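Local coordinates for protein probable hydrolase (Pseudomonas aeruginosa, PDB 3OM8) that is a probable alpha/beta-fold hydrolase, possibly acting as a 3-oxoadipate enol-lactonase, at residues A142-E147 with N184-A189. Sequence-based numbering, arbitrary orientation.
Sequences AVLQAE and NRHGLA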
ATOM      1  N   ALA B 142     -24.752  23.150  10.918  1.00 55.06           N
ATOM      2  CA  ALA B 142     -25.628  22.056  11.324  1.00 58.48           C
ATOM      3  C   ALA B 142     -25.371  21.552  12.748  1.00 58.28           C
ATOM      4  O   ALA B 142     -26.316  21.270  13.482  1.00 55.16           O
ATOM      5  CB  ALA B 142     -25.518  20.886  10.324  1.00 55.16           C
ATOM      6  N   VAL B 143     -24.105  21.394  13.129  1.00 51.37           N
ATOM      7  CA  VAL B 143     -23.803  20.936  14.485  1.00 49.93           C
ATOM      8  C   VAL B 143     -24.193  21.987  15.541  1.00 54.30           C
ATOM      9  O   VAL B 143     -24.717  21.642  16.599  1.00 59.71           O
ATOM     10  CB  VAL B 143     -22.317  20.471  14.662  1.00 50.44           C
ATOM     11  CG1 VAL B 143     -21.345  21.648  14.610  1.00 43.97           C
ATOM     12  CG2 VAL B 143     -22.150  19.723  15.971  1.00 49.52           C
ATOM     13  N   LEU B 144     -23.955  23.264  15.250  1.00 56.19           N
ATOM     14  CA  LEU B 144     -24.350  24.341  16.173  1.00 58.46           C
ATOM     15  C   LEU B 144     -25.859  24.400  16.443  1.00 59.90           C
ATOM     16  O   LEU B 144     -26.284  24.747  17.539  1.00 58.95           O
ATOM     17  CB  LEU B 144     -23.873  25.708  15.669  1.00 58.58           C
ATOM     18  CG  LEU B 144     -22.364  25.936  15.670  1.00 62.70           C
ATOM     19  CD1 LEU B 144     -22.047  27.268  15.016  1.00 58.70           C
ATOM     20  CD2 LEU B 144     -21.813  25.877  17.088  1.00 59.84           C
ATOM     21  N   GLN B 145     -26.663  24.057  15.446  1.00 57.51           N
ATOM     22  CA  GLN B 145     -28.113  24.184  15.561  1.00 56.83           C
ATOM     23  C   GLN B 145     -28.806  22.929  16.089  1.00 61.62           C
ATOM     24  O   GLN B 145     -29.997  22.954  16.357  1.00 65.68           O
ATOM     25  CB  GLN B 145     -28.709  24.592  14.214  1.00 49.20           C
ATOM     26  CG  GLN B 145     -28.290  25.981  13.804  1.00 56.26           C
ATOM     27  CD  GLN B 145     -28.789  27.019  14.802  1.00 61.82           C
ATOM     28  OE1 GLN B 145     -29.867  26.863  15.375  1.00 64.84           O
ATOM     29  NE2 GLN B 145     -28.006  28.072  15.022  1.00 58.81           N
ATOM     30  N   ALA B 146     -28.065  21.838  16.251  1.00 62.37           N
ATOM     31  CA  ALA B 146     -28.676  20.567  16.632  1.00 59.14           C
ATOM     32  C   ALA B 146     -29.327  20.600  18.005  1.00 58.92           C
ATOM     33  O   ALA B 146     -28.834  21.254  18.923  1.00 63.28           O
ATOM     34  CB  ALA B 146     -27.651  19.460  16.583  1.00 51.77           C
ATOM     35  N   GLU B 147     -30.433  19.880  18.151  1.00 57.31           N
ATOM     36  CA  GLU B 147     -31.025  19.717  19.473  1.00 65.36           C
ATOM     37  C   GLU B 147     -29.981  19.012  20.339  1.00 67.93           C
ATOM     38  O   GLU B 147     -29.536  19.558  21.348  1.00 67.68           O
ATOM     39  CB  GLU B 147     -32.329  18.916  19.415  1.00 66.63           C
ATOM     40  CG  GLU B 147     -33.475  19.518  20.212  1.00 87.55           C
ATOM     41  CD  GLU B 147     -34.175  20.653  19.468  1.00 99.38           C
ATOM     42  OE1 GLU B 147     -34.484  20.482  18.268  1.00103.46           O
ATOM     43  OE2 GLU B 147     -34.419  21.716  20.082  1.00101.16           O
ATOM     44  N   ASN B 184     -18.775  18.390  23.055  1.00 54.02           N
ATOM     45  CA  ASN B 184     -19.441  19.687  22.972  1.00 56.11           C
ATOM     46  C   ASN B 184     -19.425  20.206  21.540  1.00 52.50           C
ATOM     47  O   ASN B 184     -18.417  20.082  20.840  1.00 53.59           O
ATOM     48  CB  ASN B 184     -18.782  20.688  23.916  1.00 56.17           C
ATOM     49  CG  ASN B 184     -19.472  22.023  23.909  1.00 55.49           C
ATOM     50  OD1 ASN B 184     -19.336  22.800  22.961  1.00 53.30           O
ATOM     51  ND2 ASN B 184     -20.219  22.302  24.969  1.00 54.81           N
ATOM     52  N   ARG B 185     -20.539  20.786  21.112  1.00 46.99           N
ATOM     53  CA  ARG B 185     -20.713  21.173  19.719  1.00 44.48           C
ATOM     54  C   ARG B 185     -19.691  22.196  19.263  1.00 51.28           C
ATOM     55  O   ARG B 185     -19.446  22.330  18.065  1.00 50.77           O
ATOM     56  CB  ARG B 185     -22.126  21.704  19.474  1.00 45.41           C
ATOM     57  CG  ARG B 185     -22.421  23.052  20.126  1.00 43.47           C
ATOM     58  CD  ARG B 185     -23.911  23.365  20.035  1.00 44.59           C
ATOM     59  NE  ARG B 185     -24.720  22.315  20.645  1.00 43.06           N
ATOM     60  CZ  ARG B 185     -25.993  22.086  20.343  1.00 49.44           C
ATOM     61  NH1 ARG B 185     -26.600  22.833  19.436  1.00 41.58           N
ATOM     62  NH2 ARG B 185     -26.659  21.109  20.946  1.00 52.14           N
ATOM     63  N   HIS B 186     -19.108  22.927  20.208  1.00 53.09           N
ATOM     64  CA  HIS B 186     -18.112  23.935  19.861  1.00 51.55           C
ATOM     65  C   HIS B 186     -16.741  23.308  19.578  1.00 52.70           C
ATOM     66  O   HIS B 186     -15.954  23.841  18.794  1.00 56.68           O
ATOM     67  CB  HIS B 186     -18.024  25.013  20.945  1.00 48.03           C
ATOM     68  CG  HIS B 186     -19.276  25.826  21.075  1.00 47.66           C
ATOM     69  ND1 HIS B 186     -19.543  26.910  20.267  1.00 42.88           N
ATOM     70  CD2 HIS B 186     -20.352  25.684  21.882  1.00 38.40           C
ATOM     71  CE1 HIS B 186     -20.726  27.405  20.576  1.00 43.31           C
ATOM     72  NE2 HIS B 186     -21.238  26.682  21.556  1.00 50.02           N
ATOM     73  N   GLY B 187     -16.456  22.182  20.225  1.00 50.00           N
ATOM     74  CA  GLY B 187     -15.262  21.413  19.908  1.00 50.61           C
ATOM     75  C   GLY B 187     -15.307  20.932  18.464  1.00 49.44           C
ATOM     76  O   GLY B 187     -14.357  21.122  17.701  1.00 48.08           O
ATOM     77  N   LEU B 188     -16.425  20.318  18.090  1.00 46.98           N
ATOM     78  CA  LEU B 188     -16.663  19.891  16.717  1.00 48.89           C
ATOM     79  C   LEU B 188     -16.610  21.055  15.727  1.00 51.94           C
ATOM     80  O   LEU B 188     -15.891  21.007  14.729  1.00 52.98           O
ATOM     81  CB  LEU B 188     -18.024  19.206  16.609  1.00 45.55           C
ATOM     82  CG  LEU B 188     -18.212  17.949  17.450  1.00 42.75           C
ATOM     83  CD1 LEU B 188     -19.568  17.330  17.161  1.00 42.52           C
ATOM     84  CD2 LEU B 188     -17.109  16.971  17.134  1.00 36.59           C
ATOM     85  N   ALA B 189     -17.389  22.095  15.998  1.00 47.82           N
ATOM     86  CA  ALA B 189     -17.450  23.251  15.111  1.00 50.41           C
ATOM     87  C   ALA B 189     -16.074  23.878  14.935  1.00 49.69           C
ATOM     88  O   ALA B 189     -15.676  24.206  13.824  1.00 54.27           O
ATOM     89  CB  ALA B 189     -18.469  24.292  15.632  1.00 40.44           C
TER
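Arg-185, in the first turn of helix 185-196, reaches across to helix 134-145, gripping the carbonyl oxygens of Leu-144, Ala-146 and Glu-147 where that helix ends and the chain leaves it. Both helices belong to the helical insertion between strands 118-124 and 211-216, the cap or lid region of the alpha/beta hydrolase fold, and these bonds tie the first helix of the insertion to the last. A bend at chi3 (57°) sets NE of Arg-185, and the guanidinium beyond it ends among the carbonyl oxygens. Arg-185 NH1 donates to Leu-144 O at 2.7 Å, approaching from above that carbonyl's plane although the oxygen lies in the plane of the guanidinium. Ala-146 O sits between the two terminal nitrogens and accepts from both, 2.8 Å from Arg-185 NH1 and 3.0 Å from Arg-185 NH2; the NH1 bond lies on a lone pair. A longer bond runs from NH2 to Glu-147 O, again at the guanidinium edge, while Val-143 O lies over one face. The positive group would also be favoured by the negative end of the helix dipole.

Beside this polar grip, the Val-143 and Arg-185 side chains run past one another in opposing senses, Val-143 CG2 at 4.0 Å from Arg-185 CB. CG2 of Val-143 meets Leu-188 CD1 at 3.7 Å, and its CG1 faces Ala-189 CB. Met-149 packs on Val-143 as well. The Leu-144 side chain crosses His-186 at about a right angle, its CD2 touching CE1 of the imidazole and also Ala-189 CB. One residue before Arg-185, Asn-184 is the N-cap of helix 185-196: Asn-184 OD1 accepts from His-186 N at 2.8 Å.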